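Local coordinates for adenylate kinase (Cryptosporidium parvum Iowa II, PDB 3BE4), which probably transfers a phosphoryl group reversibly between ATP and AMP, as adenylate kinases do, and here holds the two-nucleotide mimic bis(adenosine)-5'-pentaphosphate, at residues G90-I95 with K189-L194. Numbering follows the deposited sequence.
With AP5 (bis(adenosine)-5'-pentaphosphate), chain C.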
ATOM      1  N   GLY A  90      -0.300   2.391  -1.724  1.00 18.15           N
ATOM      2  CA  GLY A  90      -0.323   3.662  -0.920  1.00 19.29           C
ATOM      3  C   GLY A  90       0.414   4.782  -1.611  1.00 18.95           C
ATOM      4  O   GLY A  90       0.821   5.718  -0.941  1.00 16.99           O
ATOM      5  N   PHE A  91       0.853   4.553  -2.833  1.00 17.95           N
ATOM      6  CA  PHE A  91       1.552   5.619  -3.626  1.00 16.28           C
ATOM      7  C   PHE A  91       1.178   5.291  -5.028  1.00 18.86           C
ATOM      8  O   PHE A  91       1.257   4.130  -5.426  1.00 17.23           O
ATOM      9  CB  PHE A  91       3.106   5.508  -3.467  1.00 16.42           C
ATOM     10  CG  PHE A  91       3.825   6.448  -4.352  1.00 16.86           C
ATOM     11  CD1 PHE A  91       4.207   7.720  -3.889  1.00 18.85           C
ATOM     12  CD2 PHE A  91       4.017   6.119  -5.673  1.00 20.55           C
ATOM     13  CE1 PHE A  91       4.825   8.633  -4.811  1.00 17.85           C
ATOM     14  CE2 PHE A  91       4.668   7.039  -6.552  1.00 20.86           C
ATOM     15  CZ  PHE A  91       5.015   8.283  -6.132  1.00 21.01           C
ATOM     16  N   PRO A  92       0.907   6.275  -5.816  1.00 18.92           N
ATOM     17  CA  PRO A  92       0.671   7.693  -5.362  1.00 17.94           C
ATOM     18  C   PRO A  92      -0.556   7.883  -4.509  1.00 20.77           C
ATOM     19  O   PRO A  92      -1.481   7.117  -4.650  1.00 21.44           O
ATOM     20  CB  PRO A  92       0.391   8.453  -6.737  1.00 19.70           C
ATOM     21  CG  PRO A  92      -0.024   7.398  -7.625  1.00 23.92           C
ATOM     22  CD  PRO A  92       0.712   6.105  -7.258  1.00 21.69           C
ATOM     23  N   ARG A  93      -0.630   8.944  -3.701  1.00 19.54           N
ATOM     24  CA  ARG A  93      -1.857   9.120  -2.993  1.00 20.39           C
ATOM     25  C   ARG A  93      -2.293  10.581  -3.149  1.00 21.69           C
ATOM     26  O   ARG A  93      -3.268  10.963  -2.560  1.00 21.67           O
ATOM     27  CB  ARG A  93      -1.782   8.424  -1.516  1.00 20.72           C
ATOM     28  CG  ARG A  93      -0.902   9.071  -0.597  1.00 23.12           C
ATOM     29  CD  ARG A  93      -1.283   8.538   0.765  1.00 18.51           C
ATOM     30  NE  ARG A  93      -0.701   7.180   1.004  1.00 17.81           N
ATOM     31  CZ  ARG A  93      -1.093   6.436   2.031  1.00 17.45           C
ATOM     32  NH1 ARG A  93      -2.084   6.759   2.874  1.00 16.24           N
ATOM     33  NH2 ARG A  93      -0.409   5.268   2.205  1.00 15.79           N
ATOM     34  N   THR A  94      -1.609  11.374  -4.001  1.00 20.48           N
ATOM     35  CA  THR A  94      -2.067  12.717  -4.364  1.00 20.27           C
ATOM     36  C   THR A  94      -1.803  12.853  -5.883  1.00 23.01           C
ATOM     37  O   THR A  94      -1.009  12.119  -6.479  1.00 19.89           O
ATOM     38  CB  THR A  94      -1.277  13.854  -3.683  1.00 22.19           C
ATOM     39  OG1 THR A  94       0.120  13.789  -4.130  1.00 21.80           O
ATOM     40  CG2 THR A  94      -1.357  13.767  -2.199  1.00 22.71           C
ATOM     41  N   ILE A  95      -2.424  13.847  -6.496  1.00 21.84           N
ATOM     42  CA  ILE A  95      -2.240  14.107  -7.881  1.00 23.95           C
ATOM     43  C   ILE A  95      -0.769  14.524  -8.153  1.00 23.72           C
ATOM     44  O   ILE A  95      -0.256  13.965  -9.119  1.00 22.40           O
ATOM     45  CB  ILE A  95      -3.292  15.226  -8.408  1.00 24.87           C
ATOM     46  CG1 ILE A  95      -4.682  14.670  -8.312  1.00 26.56           C
ATOM     47  CG2 ILE A  95      -2.958  15.555  -9.840  1.00 25.79           C
ATOM     48  CD1 ILE A  95      -4.882  13.451  -9.285  1.00 27.19           C
ATOM     49  N   LYS A 189     -10.306   8.751 -10.956  1.00 24.28           N
ATOM     50  CA  LYS A 189     -10.592   9.331 -12.308  1.00 26.36           C
ATOM     51  C   LYS A 189      -9.345   9.548 -13.148  1.00 24.94           C
ATOM     52  O   LYS A 189      -9.364   9.287 -14.350  1.00 26.26           O
ATOM     53  CB  LYS A 189     -11.444  10.614 -12.085  1.00 26.43           C
ATOM     54  CG  LYS A 189     -12.777  10.144 -11.628  0.50 26.86           C
ATOM     55  CD  LYS A 189     -13.815  11.242 -11.431  0.50 27.98           C
ATOM     56  CE  LYS A 189     -15.160  10.692 -10.812  0.50 28.52           C
ATOM     57  NZ  LYS A 189     -15.901   9.603 -11.559  0.50 31.67           N
ATOM     58  N   PHE A 190      -8.234   9.958 -12.512  1.00 23.97           N
ATOM     59  CA  PHE A 190      -6.948  10.207 -13.132  1.00 23.27           C
ATOM     60  C   PHE A 190      -6.579   8.967 -13.916  1.00 23.77           C
ATOM     61  O   PHE A 190      -6.166   9.044 -15.087  1.00 24.91           O
ATOM     62  CB  PHE A 190      -5.877  10.499 -12.075  1.00 23.92           C
ATOM     63  CG  PHE A 190      -4.485  10.810 -12.626  1.00 23.98           C
ATOM     64  CD1 PHE A 190      -4.013  12.154 -12.750  1.00 28.42           C
ATOM     65  CD2 PHE A 190      -3.608   9.795 -12.931  1.00 21.88           C
ATOM     66  CE1 PHE A 190      -2.741  12.436 -13.218  1.00 25.56           C
ATOM     67  CE2 PHE A 190      -2.318  10.056 -13.403  1.00 21.42           C
ATOM     68  CZ  PHE A 190      -1.845  11.366 -13.534  1.00 26.21           C
ATOM     69  N   TYR A 191      -6.690   7.804 -13.289  1.00 22.04           N
ATOM     70  CA  TYR A 191      -6.314   6.555 -13.976  1.00 23.14           C
ATOM     71  C   TYR A 191      -7.348   5.969 -14.882  1.00 24.48           C
ATOM     72  O   TYR A 191      -6.990   5.204 -15.806  1.00 25.49           O
ATOM     73  CB  TYR A 191      -5.781   5.509 -12.962  1.00 20.76           C
ATOM     74  CG  TYR A 191      -4.445   5.976 -12.452  1.00 20.24           C
ATOM     75  CD1 TYR A 191      -3.321   6.095 -13.280  1.00 20.91           C
ATOM     76  CD2 TYR A 191      -4.280   6.315 -11.072  1.00 19.72           C
ATOM     77  CE1 TYR A 191      -2.044   6.555 -12.793  1.00 22.67           C
ATOM     78  CE2 TYR A 191      -3.032   6.749 -10.582  1.00 18.60           C
ATOM     79  CZ  TYR A 191      -1.931   6.915 -11.438  1.00 21.61           C
ATOM     80  OH  TYR A 191      -0.762   7.351 -10.913  1.00 20.54           O
ATOM     81  N   GLU A 192      -8.621   6.190 -14.585  1.00 24.86           N
ATOM     82  CA  GLU A 192      -9.705   5.785 -15.528  1.00 28.14           C
ATOM     83  C   GLU A 192      -9.555   6.557 -16.831  1.00 30.16           C
ATOM     84  O   GLU A 192      -9.773   6.014 -17.909  1.00 32.24           O
ATOM     85  CB  GLU A 192     -11.023   6.149 -14.940  1.00 30.08           C
ATOM     86  CG  GLU A 192     -11.402   5.126 -13.905  1.00 29.25           C
ATOM     87  CD  GLU A 192     -12.821   5.410 -13.362  1.00 34.82           C
ATOM     88  OE1 GLU A 192     -13.241   6.615 -13.315  1.00 39.44           O
ATOM     89  OE2 GLU A 192     -13.486   4.436 -12.959  1.00 37.87           O
ATOM     90  N   ASP A 193      -9.170   7.813 -16.733  1.00 30.49           N
ATOM     91  CA  ASP A 193      -8.882   8.647 -17.955  1.00 33.00           C
ATOM     92  C   ASP A 193      -7.746   8.158 -18.820  1.00 33.94           C
ATOM     93  O   ASP A 193      -7.730   8.433 -20.027  1.00 36.69           O
ATOM     94  CB  ASP A 193      -8.677  10.116 -17.597  1.00 33.69           C
ATOM     95  CG  ASP A 193     -10.006  10.787 -17.156  1.00 37.48           C
ATOM     96  OD1 ASP A 193     -11.083  10.161 -17.281  1.00 43.42           O
ATOM     97  OD2 ASP A 193      -9.973  11.936 -16.647  1.00 43.77           O
ATOM     98  N   LEU A 194      -6.856   7.346 -18.260  1.00 31.88           N
ATOM     99  CA  LEU A 194      -5.750   6.724 -18.947  1.00 28.99           C
ATOM    100  C   LEU A 194      -6.191   5.337 -19.402  1.00 29.31           C
ATOM    101  O   LEU A 194      -5.455   4.660 -20.122  1.00 32.27           O
ATOM    102  CB  LEU A 194      -4.463   6.640 -18.035  1.00 29.28           C
ATOM    103  CG  LEU A 194      -3.811   7.999 -17.663  1.00 30.35           C
ATOM    104  CD1 LEU A 194      -2.687   7.880 -16.596  1.00 28.65           C
ATOM    105  CD2 LEU A 194      -3.277   8.734 -18.916  1.00 34.31           C
TER
HETATM  106  PA  AP5 C 219       0.423   3.012   5.197  1.00 15.11           P
HETATM  107  O1A AP5 C 219       1.342   2.076   6.000  1.00 18.13           O
HETATM  108  O2A AP5 C 219       0.242   2.788   3.770  1.00 15.16           O
HETATM  109  O3A AP5 C 219      -1.004   3.074   5.919  1.00 16.83           O
HETATM  110  PB  AP5 C 219      -2.457   3.358   5.340  1.00 16.08           P
HETATM  111  O1B AP5 C 219      -2.397   4.184   4.148  1.00 16.45           O
HETATM  112  O2B AP5 C 219      -3.324   3.766   6.538  1.00 19.85           O
HETATM  113  O3B AP5 C 219      -2.865   1.795   4.874  1.00 13.84           O
HETATM  114  PG  AP5 C 219      -2.697   0.450   5.658  1.00 14.71           P
HETATM  115  O1G AP5 C 219      -3.267   0.640   7.021  1.00 18.39           O
HETATM  116  O2G AP5 C 219      -1.292   0.035   5.494  1.00 14.71           O
HETATM  117  O3G AP5 C 219      -3.700  -0.382   4.765  1.00 14.83           O
HETATM  118  PD  AP5 C 219      -3.550  -1.657   3.757  1.00 13.66           P
HETATM  119  O1D AP5 C 219      -2.122  -1.968   3.623  1.00 13.80           O
HETATM  120  O2D AP5 C 219      -4.392  -1.331   2.594  1.00 14.57           O
HETATM  121  O3D AP5 C 219      -4.346  -2.793   4.554  1.00 13.36           O
HETATM  122  PE  AP5 C 219      -3.755  -4.099   5.252  1.00 13.64           P
HETATM  123  O1E AP5 C 219      -2.771  -3.702   6.219  1.00 13.89           O
HETATM  124  O2E AP5 C 219      -3.367  -5.146   4.227  1.00 15.96           O
HETATM  125  O5F AP5 C 219       0.873   4.540   5.317  1.00 14.64           O
HETATM  126  C5F AP5 C 219       1.255   4.898   6.655  1.00 16.38           C
HETATM  127  C4F AP5 C 219       1.186   6.481   6.637  1.00 15.09           C
HETATM  128  O4F AP5 C 219       2.388   6.927   6.053  1.00 15.00           O
HETATM  129  C3F AP5 C 219       0.097   7.149   5.887  1.00 17.91           C
HETATM  130  O3F AP5 C 219      -1.091   7.235   6.643  1.00 18.02           O
HETATM  131  C2F AP5 C 219       0.783   8.522   5.724  1.00 17.65           C
HETATM  132  O2F AP5 C 219       0.889   9.221   7.025  1.00 21.54           O
HETATM  133  C1F AP5 C 219       2.194   8.149   5.309  1.00 15.62           C
HETATM  134  N9A AP5 C 219       2.264   7.928   3.889  1.00 15.05           N
HETATM  135  C8A AP5 C 219       2.462   6.645   3.308  1.00 10.84           C
HETATM  136  N7A AP5 C 219       2.503   6.748   1.990  1.00 14.41           N
HETATM  137  C5A AP5 C 219       2.384   8.117   1.679  1.00 16.28           C
HETATM  138  C6A AP5 C 219       2.425   8.789   0.473  1.00 16.56           C
HETATM  139  N6A AP5 C 219       2.424   8.283  -0.765  1.00 15.28           N
HETATM  140  N1A AP5 C 219       2.272  10.193   0.594  1.00 16.27           N
HETATM  141  C2A AP5 C 219       2.226  10.736   1.791  1.00 16.18           C
HETATM  142  N3A AP5 C 219       2.193  10.122   2.993  1.00 16.14           N
HETATM  143  C4A AP5 C 219       2.359   8.723   2.914  1.00 15.62           C
HETATM  144  O5J AP5 C 219      -5.064  -4.671   5.903  1.00 13.78           O
HETATM  145  C5J AP5 C 219      -5.670  -3.987   7.107  1.00 13.71           C
HETATM  146  C4J AP5 C 219      -6.293  -5.131   7.936  1.00 14.30           C
HETATM  147  O4J AP5 C 219      -7.358  -5.844   7.278  1.00 11.67           O
HETATM  148  C3J AP5 C 219      -5.237  -6.115   8.445  1.00 14.21           C
HETATM  149  O3J AP5 C 219      -5.568  -6.514   9.758  1.00 14.53           O
HETATM  150  C2J AP5 C 219      -5.552  -7.239   7.508  1.00 12.96           C
HETATM  151  O2J AP5 C 219      -5.218  -8.493   8.085  1.00 15.46           O
HETATM  152  C1J AP5 C 219      -7.000  -7.329   7.296  1.00 13.73           C
HETATM  153  N9B AP5 C 219      -7.527  -7.788   6.048  1.00 12.49           N
HETATM  154  C8B AP5 C 219      -6.936  -7.668   4.792  1.00 13.75           C
HETATM  155  N7B AP5 C 219      -7.791  -8.167   3.880  1.00 16.98           N
HETATM  156  C5B AP5 C 219      -8.915  -8.612   4.533  1.00 16.20           C
HETATM  157  C6B AP5 C 219     -10.198  -9.064   4.092  1.00 15.01           C
HETATM  158  N6B AP5 C 219     -10.424  -9.242   2.791  1.00 18.38           N
HETATM  159  N1B AP5 C 219     -11.129  -9.371   5.038  1.00 15.05           N
HETATM  160  C2B AP5 C 219     -10.876  -9.095   6.390  1.00 14.54           C
HETATM  161  N3B AP5 C 219      -9.703  -8.575   6.865  1.00 13.59           N
HETATM  162  C4B AP5 C 219      -8.744  -8.236   5.926  1.00 13.91           C
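The Asp-Gly-Phe-Pro-Arg signature of adenylate kinases runs from the end of strand 86-89 into the loop that follows; its Pro92, together with Ile95, which starts helix 95-108, packs on Tyr191 and Phe190 of helix 186-192. Pro92, which follows a cis peptide bond, meets the edge of the Tyr191 ring, its CG 3.4 Å from Tyr191 OH; both side chains also touch Ile9 of strand 7-12. Alongside, the end of Ile95 slants against Phe190, and Ile95 CD1 lies 3.8 Å from Phe190 CD1. With CG anti to its backbone N (chi1 -179°), Phe190 also lays its CD2 edge over the centre of the Tyr191 ring, and both aromatics touch Ala98.

Across the loop lies one adenosine of the inhibitor. Glycine suits position 90, where a side chain would press on the preceding carbonyl O and on Arg93 NH2. Gly90 O accepts hydrogen bonds from AP5 N6A (3.0 Å) and from Arg93 NE (2.9 Å). Arg93, bent at chi3 (79°), runs its chain along the adenine and sets a guanidinium face against the base; its NH1 donates to AP5 O1B at 2.9 Å, while NH2 hydrogen-bonds AP5 O1B and, weakly, AP5 O2A. Phe91 brings CD1 within 3.6 Å of AP5 N6A.

The turn and the first residue of the next helix thus face two ways: polar groups hold base and phosphate, while apolar ones pack on helix 186-192.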